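Protein-glutamate methylesterase/protein-glutamine glutaminase (Thermotoga maritima, PDB 3SFT) probably hydrolyses methyl esters of methylated glutamates in chemotaxis receptors and deamidates specific receptor glutamines, its catalytic domain being the part described here. Local coordinates at residues 145-150 with 175-180. Numbering follows the deposited sequence.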
ATOM      1  N   LYS A 145     -12.654  -0.568   5.537  1.00 20.41           N
ATOM      2  CA  LYS A 145     -12.658  -2.028   5.450  1.00 22.68           C
ATOM      3  C   LYS A 145     -11.621  -2.660   6.374  1.00 20.34           C
ATOM      4  O   LYS A 145     -11.913  -3.629   7.072  1.00 20.36           O
ATOM      5  CB  LYS A 145     -12.410  -2.488   4.007  1.00 26.02           C
ATOM      6  CG  LYS A 145     -13.672  -2.907   3.247  1.00 35.31           C
ATOM      7  CD  LYS A 145     -14.536  -1.715   2.827  1.00 40.94           C
ATOM      8  CE  LYS A 145     -13.880  -0.865   1.740  1.00 43.72           C
ATOM      9  NZ  LYS A 145     -14.011  -1.424   0.358  1.00 48.31           N
ATOM     10  N   VAL A 146     -10.415  -2.096   6.373  1.00 19.09           N
ATOM     11  CA  VAL A 146      -9.326  -2.582   7.209  1.00 16.56           C
ATOM     12  C   VAL A 146      -9.741  -2.557   8.671  1.00 16.73           C
ATOM     13  O   VAL A 146      -9.590  -3.555   9.377  1.00 17.21           O
ATOM     14  CB  VAL A 146      -8.031  -1.750   6.999  1.00 16.52           C
ATOM     15  CG1 VAL A 146      -6.969  -2.133   8.027  1.00 14.96           C
ATOM     16  CG2 VAL A 146      -7.488  -1.982   5.594  1.00 15.43           C
ATOM     17  N   LYS A 147     -10.291  -1.432   9.119  1.00 15.80           N
ATOM     18  CA  LYS A 147     -10.727  -1.316  10.502  1.00 16.88           C
ATOM     19  C   LYS A 147     -11.902  -2.245  10.801  1.00 17.12           C
ATOM     20  O   LYS A 147     -11.968  -2.835  11.876  1.00 15.89           O
ATOM     21  CB  LYS A 147     -11.085   0.134  10.855  1.00 14.13           C
ATOM     22  CG  LYS A 147      -9.909   1.112  10.814  1.00 15.22           C
ATOM     23  CD  LYS A 147      -8.689   0.607  11.594  1.00 13.19           C
ATOM     24  CE  LYS A 147      -9.042   0.250  13.029  1.00 15.12           C
ATOM     25  NZ  LYS A 147      -7.834  -0.212  13.763  1.00 13.90           N
ATOM     26  N   PHE A 148     -12.817  -2.379   9.842  1.00 19.22           N
ATOM     27  CA  PHE A 148     -13.983  -3.255   9.993  1.00 22.28           C
ATOM     28  C   PHE A 148     -13.532  -4.692  10.301  1.00 23.65           C
ATOM     29  O   PHE A 148     -14.206  -5.414  11.038  1.00 23.64           O
ATOM     30  CB  PHE A 148     -14.841  -3.227   8.718  1.00 22.86           C
ATOM     31  CG  PHE A 148     -16.094  -4.065   8.802  1.00 27.36           C
ATOM     32  CD1 PHE A 148     -17.246  -3.562   9.399  1.00 28.74           C
ATOM     33  CD2 PHE A 148     -16.119  -5.363   8.286  1.00 27.89           C
ATOM     34  CE1 PHE A 148     -18.410  -4.337   9.485  1.00 30.83           C
ATOM     35  CE2 PHE A 148     -17.272  -6.147   8.365  1.00 27.88           C
ATOM     36  CZ  PHE A 148     -18.422  -5.634   8.967  1.00 29.20           C
ATOM     37  N   TYR A 149     -12.380  -5.085   9.760  1.00 23.20           N
ATOM     38  CA  TYR A 149     -11.839  -6.424   9.977  1.00 24.83           C
ATOM     39  C   TYR A 149     -10.789  -6.505  11.091  1.00 24.58           C
ATOM     40  O   TYR A 149     -10.083  -7.505  11.215  1.00 25.07           O
ATOM     41  CB  TYR A 149     -11.277  -6.990   8.673  1.00 26.85           C
ATOM     42  CG  TYR A 149     -12.349  -7.460   7.717  1.00 30.93           C
ATOM     43  CD1 TYR A 149     -13.177  -8.533   8.048  1.00 33.01           C
ATOM     44  CD2 TYR A 149     -12.548  -6.828   6.492  1.00 31.52           C
ATOM     45  CE1 TYR A 149     -14.176  -8.966   7.186  1.00 33.59           C
ATOM     46  CE2 TYR A 149     -13.548  -7.251   5.620  1.00 33.66           C
ATOM     47  CZ  TYR A 149     -14.357  -8.323   5.975  1.00 35.21           C
ATOM     48  OH  TYR A 149     -15.348  -8.751   5.121  1.00 38.02           O
ATOM     49  N   GLY A 150     -10.682  -5.450  11.894  1.00 20.63           N
ATOM     50  CA  GLY A 150      -9.727  -5.458  12.989  1.00 18.85           C
ATOM     51  C   GLY A 150      -8.283  -5.184  12.624  1.00 17.55           C
ATOM     52  O   GLY A 150      -7.386  -5.391  13.442  1.00 16.28           O
ATOM     53  N   TYR A 175     -10.259   6.719  11.212  1.00 20.57           N
ATOM     54  CA  TYR A 175      -9.693   5.416  10.856  1.00 21.11           C
ATOM     55  C   TYR A 175      -8.206   5.232  11.127  1.00 21.15           C
ATOM     56  O   TYR A 175      -7.702   4.107  11.056  1.00 20.81           O
ATOM     57  CB  TYR A 175      -9.968   5.090   9.385  1.00 20.38           C
ATOM     58  CG  TYR A 175     -11.434   5.001   9.024  1.00 20.33           C
ATOM     59  CD1 TYR A 175     -12.380   4.553   9.953  1.00 19.61           C
ATOM     60  CD2 TYR A 175     -11.876   5.366   7.755  1.00 19.39           C
ATOM     61  CE1 TYR A 175     -13.728   4.472   9.623  1.00 18.63           C
ATOM     62  CE2 TYR A 175     -13.222   5.290   7.415  1.00 21.27           C
ATOM     63  CZ  TYR A 175     -14.141   4.842   8.355  1.00 21.16           C
ATOM     64  OH  TYR A 175     -15.467   4.754   8.017  1.00 23.06           O
ATOM     65  N   ALA A 176      -7.503   6.320  11.434  1.00 19.25           N
ATOM     66  CA  ALA A 176      -6.070   6.234  11.687  1.00 19.88           C
ATOM     67  C   ALA A 176      -5.705   5.831  13.114  1.00 19.42           C
ATOM     68  O   ALA A 176      -6.167   6.431  14.078  1.00 19.98           O
ATOM     69  CB  ALA A 176      -5.382   7.555  11.320  1.00 17.18           C
ATOM     70  N   ASP A 177      -4.895   4.786  13.236  1.00 18.97           N
ATOM     71  CA  ASP A 177      -4.433   4.329  14.541  1.00 21.07           C
ATOM     72  C   ASP A 177      -3.140   5.073  14.851  1.00 20.35           C
ATOM     73  O   ASP A 177      -2.802   5.286  16.009  1.00 21.56           O
ATOM     74  CB  ASP A 177      -4.170   2.819  14.540  1.00 20.12           C
ATOM     75  CG  ASP A 177      -5.424   2.009  14.302  1.00 20.27           C
ATOM     76  OD1 ASP A 177      -6.375   2.127  15.100  1.00 22.14           O
ATOM     77  OD2 ASP A 177      -5.459   1.255  13.311  1.00 20.71           O
ATOM     78  N   TYR A 178      -2.429   5.460  13.793  1.00 20.41           N
ATOM     79  CA  TYR A 178      -1.171   6.191  13.906  1.00 21.06           C
ATOM     80  C   TYR A 178      -1.081   7.273  12.833  1.00 22.09           C
ATOM     81  O   TYR A 178      -1.524   7.082  11.698  1.00 22.25           O
ATOM     82  CB  TYR A 178       0.027   5.246  13.729  1.00 21.61           C
ATOM     83  CG  TYR A 178       0.073   4.097  14.705  1.00 25.06           C
ATOM     84  CD1 TYR A 178       0.570   4.271  15.999  1.00 25.50           C
ATOM     85  CD2 TYR A 178      -0.391   2.834  14.341  1.00 25.66           C
ATOM     86  CE1 TYR A 178       0.602   3.213  16.907  1.00 25.98           C
ATOM     87  CE2 TYR A 178      -0.365   1.772  15.241  1.00 27.33           C
ATOM     88  CZ  TYR A 178       0.131   1.968  16.519  1.00 27.30           C
ATOM     89  OH  TYR A 178       0.136   0.920  17.410  1.00 29.61           O
ATOM     90  N   VAL A 179      -0.539   8.422  13.218  1.00 22.48           N
ATOM     91  CA  VAL A 179      -0.328   9.536  12.301  1.00 21.67           C
ATOM     92  C   VAL A 179       1.165   9.775  12.458  1.00 21.12           C
ATOM     93  O   VAL A 179       1.615  10.262  13.495  1.00 22.24           O
ATOM     94  CB  VAL A 179      -1.130  10.786  12.722  1.00 21.08           C
ATOM     95  CG1 VAL A 179      -0.876  11.923  11.737  1.00 18.60           C
ATOM     96  CG2 VAL A 179      -2.624  10.455  12.765  1.00 18.99           C
ATOM     97  N   LEU A 180       1.937   9.388  11.449  1.00 21.32           N
ATOM     98  CA  LEU A 180       3.390   9.498  11.530  1.00 21.34           C
ATOM     99  C   LEU A 180       4.081  10.081  10.311  1.00 20.77           C
ATOM    100  O   LEU A 180       3.658   9.858   9.178  1.00 20.69           O
ATOM    101  CB  LEU A 180       3.982   8.102  11.757  1.00 21.54           C
ATOM    102  CG  LEU A 180       3.524   7.263  12.951  1.00 21.31           C
ATOM    103  CD1 LEU A 180       3.854   5.809  12.688  1.00 22.73           C
ATOM    104  CD2 LEU A 180       4.193   7.746  14.226  1.00 21.82           C
TER
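Lys147, in the last turn of helix 140-148, forms a salt bridge with Asp177, just ahead of strand 178-180. Its NZ lies 2.8 Å from Asp177 OD2, on the syn lone pair of that oxygen, and 3.1 Å from Asp177 OD1 in a weaker second bond, so the carboxylate faces the ammonium group with both oxygens, gripping it mainly through OD2. The two side chains approach from opposite directions. Both ends are also tied to neighbouring backbone: NZ donates to Gly151 O, and OD2 accepts from Val153 N, near the start of strand 152-156. The lysine chain is folded rather than extended: the bend at chi2 (-50°) sets CD beside the Tyr175 carbonyl, 3.7 Å from Tyr175 O, and that at chi3 (-54°) turns CE and NZ toward the carboxylate. Nearer the helix, Lys147 CG packs 4.2 Å from Tyr175 CB and meets the tyrosine ring obliquely. Just after the lysine the helix ends in a Schellman motif with Gly150, at positive phi, as its C-prime residue: Gly151 N bonds to Val146 O and Gly150 N to Lys147 O (2.9 Å). This surface contact joins a helix end to the approach to an outermost strand of the seven-stranded parallel sheet, within the modified doubly wound alpha/beta fold of the CheB methylesterase domain.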